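Local coordinates for protein dermonecrotic toxin (PDB 2EBF) that acts as a potent mitogen and dermonecrotic toxin that induces bone resorption, of which this chain is the C-terminal region carrying the membrane localization, C2 and C3 domains, at residues E97-I102 and P145-G150; L101-E106 and E120-L125. All coordinates share one frame; numbering follows the deposited sequence.

Contact 1 of 2, residues E97-I102 and P145-G150; sequences ELMELI and PNKGSG. With GLC (alpha-D-glucopyranose), chain C.
The carboxylate of Glu100 reaches across to the type I beta turn Asn146-Ser149 and takes a hydrogen bond from its backbone: Gly148 N donates to Glu100 OE1 at 2.8 Å, OE1 accepting through its anti lone pair, the one away from OE2, with an N-H...O angle of 144°. Glu100 gets there on an extended chain, CG trans to the backbone N (chi1 180°). Its other oxygen, OE2, accepts from a water that also donates to Asn146 OD1, and it forms a salt bridge with Arg312, so both oxygens of this buried acid are satisfied. Asn146 is itself fixed by Ala186 and Phe188.

The backbones come closest at Gly148, whose CA lies 3.8 Å from Glu97 CA. Lys147 lays its methylenes across Met99 at about a right angle, CD 3.8 Å from Met99 CB.

A sugar is bound at the far end of that lysine: Lys147 NZ donates to the ring oxygen O5 of glucose at 3.0 Å and also forms a salt bridge with Asp103.

The contact packs the loop between helices 135-143 and 151-164 onto helix 88-108, with helix 312-333 packed against Asn146 and Ser149 and helix 115-129 against Leu98 and Met99.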
loop_
_atom_site.group_PDB
_atom_site.type_symbol
_atom_site.label_atom_id
_atom_site.label_comp_id
_atom_site.label_asym_id
_atom_site.label_seq_id
_atom_site.Cartn_x
_atom_site.Cartn_y
_atom_site.Cartn_z
ATOM N N GLU A 97 19.610 5.917 2.574
ATOM C CA GLU A 97 20.614 5.359 1.669
ATOM C C GLU A 97 22.033 5.546 2.212
ATOM O O GLU A 97 22.845 4.603 2.177
ATOM C CB GLU A 97 20.484 5.965 0.262
ATOM C CG GLU A 97 19.204 5.544 -0.488
ATOM C CD GLU A 97 19.002 6.281 -1.815
ATOM O OE1 GLU A 97 19.849 7.103 -2.184
ATOM O OE2 GLU A 97 17.984 6.037 -2.492
ATOM N N LEU A 98 22.325 6.738 2.736
ATOM C CA LEU A 98 23.638 7.013 3.332
ATOM C C LEU A 98 23.894 6.124 4.538
ATOM O O LEU A 98 25.012 5.633 4.730
ATOM C CB LEU A 98 23.755 8.473 3.774
ATOM C CG LEU A 98 25.116 9.181 3.594
ATOM C CD1 LEU A 98 25.269 10.409 4.481
ATOM C CD2 LEU A 98 26.368 8.282 3.637
ATOM N N MET A 99 22.867 5.940 5.360
ATOM C CA MET A 99 22.977 5.028 6.495
ATOM C C MET A 99 23.420 3.644 6.007
ATOM O O MET A 99 24.351 3.072 6.562
ATOM C CB MET A 99 21.655 4.918 7.253
ATOM C CG MET A 99 21.230 6.155 8.047
ATOM S SD MET A 99 19.658 5.755 8.844
ATOM C CE MET A 99 19.160 7.365 9.408
ATOM N N GLU A 100 22.771 3.123 4.958
ATOM C CA GLU A 100 23.171 1.818 4.408
ATOM C C GLU A 100 24.632 1.804 3.927
ATOM O O GLU A 100 25.371 0.865 4.236
ATOM C CB GLU A 100 22.224 1.288 3.319
ATOM C CG GLU A 100 22.705 -0.086 2.771
ATOM C CD GLU A 100 21.790 -0.726 1.733
ATOM O OE1 GLU A 100 20.600 -0.361 1.628
ATOM O OE2 GLU A 100 22.279 -1.627 1.016
ATOM N N LEU A 101 25.049 2.843 3.195
ATOM C CA LEU A 101 26.445 2.940 2.749
ATOM C C LEU A 101 27.429 2.821 3.910
ATOM O O LEU A 101 28.451 2.144 3.794
ATOM C CB LEU A 101 26.699 4.250 1.988
ATOM C CG LEU A 101 25.914 4.485 0.695
ATOM C CD1 LEU A 101 26.449 5.705 -0.023
ATOM C CD2 LEU A 101 25.985 3.263 -0.202
ATOM N N ILE A 102 27.108 3.477 5.003
ATOM C CA ILE A 102 27.907 3.413 6.185
ATOM C C ILE A 102 27.888 2.035 6.836
ATOM O O ILE A 102 28.900 1.530 7.182
ATOM C CB ILE A 102 27.538 4.513 7.164
ATOM C CG1 ILE A 102 27.808 5.871 6.530
ATOM C CG2 ILE A 102 28.253 4.373 8.417
ATOM C CD1 ILE A 102 27.252 6.979 7.285
ATOM N N PRO A 145 16.868 -4.985 7.232
ATOM C CA PRO A 145 18.133 -4.907 6.490
ATOM C C PRO A 145 17.996 -4.007 5.262
ATOM O O PRO A 145 16.883 -3.785 4.807
ATOM C CB PRO A 145 18.378 -6.363 6.056
ATOM C CG PRO A 145 17.556 -7.192 7.029
ATOM C CD PRO A 145 16.340 -6.363 7.280
ATOM N N ASN A 146 19.121 -3.505 4.749
ATOM C CA ASN A 146 19.169 -2.650 3.548
ATOM C C ASN A 146 18.375 -1.358 3.748
ATOM O O ASN A 146 17.308 -1.163 3.145
ATOM C CB ASN A 146 18.661 -3.375 2.298
ATOM C CG ASN A 146 18.959 -4.870 2.310
ATOM O OD1 ASN A 146 20.108 -5.301 2.450
ATOM N ND2 ASN A 146 17.917 -5.663 2.157
ATOM N N LYS A 147 18.905 -0.484 4.599
ATOM C CA LYS A 147 18.245 0.774 4.932
ATOM C C LYS A 147 17.982 1.659 3.731
ATOM O O LYS A 147 17.109 2.527 3.789
ATOM C CB LYS A 147 19.063 1.548 5.954
ATOM C CG LYS A 147 19.182 0.842 7.292
ATOM C CD LYS A 147 19.978 1.682 8.266
ATOM C CE LYS A 147 20.038 1.018 9.648
ATOM N NZ LYS A 147 20.780 -0.275 9.606
ATOM N N GLY A 148 18.730 1.444 2.648
ATOM C CA GLY A 148 18.515 2.180 1.411
ATOM C C GLY A 148 17.732 1.442 0.345
ATOM O O GLY A 148 17.779 1.814 -0.812
ATOM N N SER A 149 17.016 0.381 0.714
ATOM C CA SER A 149 16.221 -0.360 -0.286
ATOM C C SER A 149 14.925 0.341 -0.697
ATOM O O SER A 149 14.305 -0.029 -1.697
ATOM C CB SER A 149 15.869 -1.746 0.246
ATOM O OG SER A 149 14.945 -1.609 1.314
ATOM N N GLY A 150 14.506 1.337 0.073
ATOM C CA GLY A 150 13.189 1.936 -0.117
ATOM C C GLY A 150 12.214 1.604 0.991
ATOM O O GLY A 150 11.254 2.343 1.215
HETATM C C1 GLC C . 20.620 -2.570 12.668
HETATM C C2 GLC C . 20.421 -4.085 12.682
HETATM C C3 GLC C . 21.748 -4.769 13.031
HETATM C C4 GLC C . 22.849 -4.348 12.059
HETATM C C5 GLC C . 22.942 -2.820 11.963
HETATM C C6 GLC C . 23.853 -2.401 10.816
HETATM O O1 GLC C . 20.971 -2.159 13.991
HETATM O O2 GLC C . 19.401 -4.430 13.630
HETATM O O3 GLC C . 21.635 -6.193 13.022
HETATM O O4 GLC C . 24.105 -4.901 12.494
HETATM O O5 GLC C . 21.655 -2.230 11.726
HETATM O O6 GLC C . 23.283 -2.869 9.587
HETATM O O HOH W 1 22.440 -4.103 2.226
#

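Contact 2 of 2, residues L101-E106 and E120-L125; sequences LIDLYE and ELRTQL. With GLC (alpha-D-glucopyranose), chain C.
Arg122 binds two acids of the facing helix, Asp103 and Glu106, in a salt-bridge network that ties together an antiparallel helical hairpin, helices 88-108 and 115-129, within the membrane localization domain. Glu106 is gripped end-on by two nitrogens: Arg122 NH1 donates to Glu106 OE1 at 2.9 Å and Arg122 NH2 to Glu106 OE2 at 3.1 Å. The pair is not coplanar, since the carboxylate and guanidinium planes lie 55° apart; OE1 sits in the guanidinium plane, yet both oxygens are met from above the carboxylate plane. NH1 makes a second bond, to Asp103 OD1 at 2.8 Å, which is more bent (133°) and tilted out of the guanidinium plane. One nitrogen therefore serves both acids, and Glu106 and Arg122 both start with CG trans to the backbone N, extending their chains across the gap before the arginine bends at chi3.

Each acid has another basic partner, Lys147 for Asp103 OD2 and Arg119 for Glu106 OE2, so Arg122, Lys147 and Arg119 together probably offset the two negative charges. Asp103 also borders the bound glucose, its OD2 3.4 Å from the sugar O6.

Beneath the charges, Ile102 covers one face of the guanidinium with CG2, and the same methyl lies 4.1 Å from Arg122 CD. The axes of 101-106 and 120-125 approach to 10.7 Å at 152° between their N-to-C directions, a spacing bridged by long side chains. On the buried side of the interface, Ile102 CD1 meets Leu121 CD2 at 4.2 Å.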
loop_
_atom_site.group_PDB
_atom_site.type_symbol
_atom_site.label_atom_id
_atom_site.label_comp_id
_atom_site.label_asym_id
_atom_site.label_seq_id
_atom_site.Cartn_x
_atom_site.Cartn_y
_atom_site.Cartn_z
ATOM N N LEU A 101 25.049 2.843 3.195
ATOM C CA LEU A 101 26.445 2.940 2.749
ATOM C C LEU A 101 27.429 2.821 3.910
ATOM O O LEU A 101 28.451 2.144 3.794
ATOM C CB LEU A 101 26.699 4.250 1.988
ATOM C CG LEU A 101 25.914 4.485 0.695
ATOM C CD1 LEU A 101 26.449 5.705 -0.023
ATOM C CD2 LEU A 101 25.985 3.263 -0.202
ATOM N N ILE A 102 27.108 3.477 5.003
ATOM C CA ILE A 102 27.907 3.413 6.185
ATOM C C ILE A 102 27.888 2.035 6.836
ATOM O O ILE A 102 28.900 1.530 7.182
ATOM C CB ILE A 102 27.538 4.513 7.164
ATOM C CG1 ILE A 102 27.808 5.871 6.530
ATOM C CG2 ILE A 102 28.253 4.373 8.417
ATOM C CD1 ILE A 102 27.252 6.979 7.285
ATOM N N ASP A 103 26.715 1.448 6.963
ATOM C CA ASP A 103 26.571 0.049 7.391
ATOM C C ASP A 103 27.496 -0.895 6.613
ATOM O O ASP A 103 28.221 -1.697 7.204
ATOM C CB ASP A 103 25.122 -0.426 7.213
ATOM C CG ASP A 103 24.159 0.195 8.205
ATOM O OD1 ASP A 103 24.590 0.769 9.237
ATOM O OD2 ASP A 103 22.942 0.107 7.936
ATOM N N LEU A 104 27.457 -0.786 5.285
ATOM C CA LEU A 104 28.212 -1.654 4.397
ATOM C C LEU A 104 29.718 -1.428 4.533
ATOM O O LEU A 104 30.491 -2.384 4.545
ATOM C CB LEU A 104 27.785 -1.433 2.944
ATOM C CG LEU A 104 26.386 -1.915 2.535
ATOM C CD1 LEU A 104 26.051 -1.431 1.131
ATOM C CD2 LEU A 104 26.275 -3.440 2.607
ATOM N N TYR A 105 30.115 -0.159 4.640
ATOM C CA TYR A 105 31.515 0.207 4.828
ATOM C C TYR A 105 32.054 -0.348 6.139
ATOM O O TYR A 105 33.147 -0.922 6.167
ATOM C CB TYR A 105 31.673 1.724 4.795
ATOM C CG TYR A 105 33.109 2.198 4.884
ATOM C CD1 TYR A 105 33.840 2.489 3.727
ATOM C CD2 TYR A 105 33.735 2.360 6.125
ATOM C CE1 TYR A 105 35.146 2.936 3.802
ATOM C CE2 TYR A 105 35.042 2.806 6.211
ATOM C CZ TYR A 105 35.741 3.091 5.046
ATOM O OH TYR A 105 37.039 3.521 5.125
ATOM N N GLU A 106 31.284 -0.169 7.210
ATOM C CA GLU A 106 31.621 -0.677 8.541
ATOM C C GLU A 106 31.804 -2.198 8.515
ATOM O O GLU A 106 32.706 -2.734 9.150
ATOM C CB GLU A 106 30.519 -0.289 9.529
ATOM C CG GLU A 106 30.749 -0.700 10.965
ATOM C CD GLU A 106 29.579 -0.335 11.857
ATOM O OE1 GLU A 106 28.419 -0.671 11.513
ATOM O OE2 GLU A 106 29.819 0.293 12.904
ATOM N N GLU A 120 29.652 8.610 13.731
ATOM C CA GLU A 120 29.079 9.856 14.224
ATOM C C GLU A 120 28.075 10.404 13.217
ATOM O O GLU A 120 26.976 10.813 13.586
ATOM C CB GLU A 120 30.166 10.889 14.532
ATOM C CG GLU A 120 29.636 12.338 14.658
ATOM C CD GLU A 120 28.683 12.552 15.836
ATOM O OE1 GLU A 120 28.018 13.632 15.906
ATOM O OE2 GLU A 120 28.609 11.652 16.704
ATOM N N LEU A 121 28.457 10.394 11.946
ATOM C CA LEU A 121 27.568 10.831 10.874
ATOM C C LEU A 121 26.288 9.990 10.823
ATOM O O LEU A 121 25.195 10.528 10.653
ATOM C CB LEU A 121 28.289 10.774 9.525
ATOM C CG LEU A 121 27.492 11.136 8.270
ATOM C CD1 LEU A 121 26.855 12.530 8.353
ATOM C CD2 LEU A 121 28.376 11.024 7.039
ATOM N N ARG A 122 26.430 8.675 10.953
ATOM C CA ARG A 122 25.264 7.785 10.956
ATOM C C ARG A 122 24.309 8.122 12.101
ATOM O O ARG A 122 23.095 8.159 11.913
ATOM C CB ARG A 122 25.695 6.316 11.022
ATOM C CG ARG A 122 24.531 5.338 10.875
ATOM C CD ARG A 122 25.003 3.887 10.791
ATOM N NE ARG A 122 25.871 3.525 11.910
ATOM C CZ ARG A 122 26.649 2.442 11.939
ATOM N NH1 ARG A 122 26.668 1.604 10.918
ATOM N NH2 ARG A 122 27.411 2.199 12.999
ATOM N N THR A 123 24.858 8.376 13.286
ATOM C CA THR A 123 24.034 8.759 14.439
ATOM C C THR A 123 23.320 10.097 14.171
ATOM O O THR A 123 22.151 10.265 14.522
ATOM C CB THR A 123 24.878 8.814 15.725
ATOM O OG1 THR A 123 25.464 7.527 15.946
ATOM C CG2 THR A 123 24.020 9.163 16.933
ATOM N N GLN A 124 24.013 11.035 13.519
ATOM C CA GLN A 124 23.399 12.323 13.140
ATOM C C GLN A 124 22.184 12.139 12.251
ATOM O O GLN A 124 21.173 12.842 12.407
ATOM C CB GLN A 124 24.396 13.243 12.427
ATOM C CG GLN A 124 25.520 13.755 13.314
ATOM C CD GLN A 124 26.617 14.466 12.547
ATOM O OE1 GLN A 124 27.573 14.969 13.153
ATOM N NE2 GLN A 124 26.498 14.522 11.220
ATOM N N LEU A 125 22.305 11.233 11.287
ATOM C CA LEU A 125 21.219 10.963 10.350
ATOM C C LEU A 125 20.060 10.328 11.098
ATOM O O LEU A 125 18.908 10.669 10.866
ATOM C CB LEU A 125 21.686 10.036 9.223
ATOM C CG LEU A 125 22.806 10.578 8.308
ATOM C CD1 LEU A 125 23.465 9.412 7.575
ATOM C CD2 LEU A 125 22.248 11.596 7.329
HETATM C C1 GLC C . 20.620 -2.570 12.668
HETATM C C2 GLC C . 20.421 -4.085 12.682
HETATM C C3 GLC C . 21.748 -4.769 13.031
HETATM C C4 GLC C . 22.849 -4.348 12.059
HETATM C C5 GLC C . 22.942 -2.820 11.963
HETATM C C6 GLC C . 23.853 -2.401 10.816
HETATM O O1 GLC C . 20.971 -2.159 13.991
HETATM O O2 GLC C . 19.401 -4.430 13.630
HETATM O O3 GLC C . 21.635 -6.193 13.022
HETATM O O4 GLC C . 24.105 -4.901 12.494
HETATM O O5 GLC C . 21.655 -2.230 11.726
HETATM O O6 GLC C . 23.283 -2.869 9.587
#

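Contacts 1 and 2 use overlapping parts of helix 88-108, sharing Leu101 and Ile102, and their centres are 9 Å apart. A salt bridge joins them directly: Lys147 NZ of contact 1 lies 2.8 Å from Asp103 OD2 of contact 2. Both residues belong to one glycan pocket, so the loop 145-150 and the helical hairpin meet at the same sugar. Polar bonding thus runs from the glucose through Lys147 and Asp103 to Arg122. Apolar packing joins the contacts as well, with Leu98 CD1 3.7 Å from Leu125 CD1 and Met99 CE 3.5 Å from Leu125 C. The disulfide Cys620-Cys626 and the phosphonate pocket belong to neither contact.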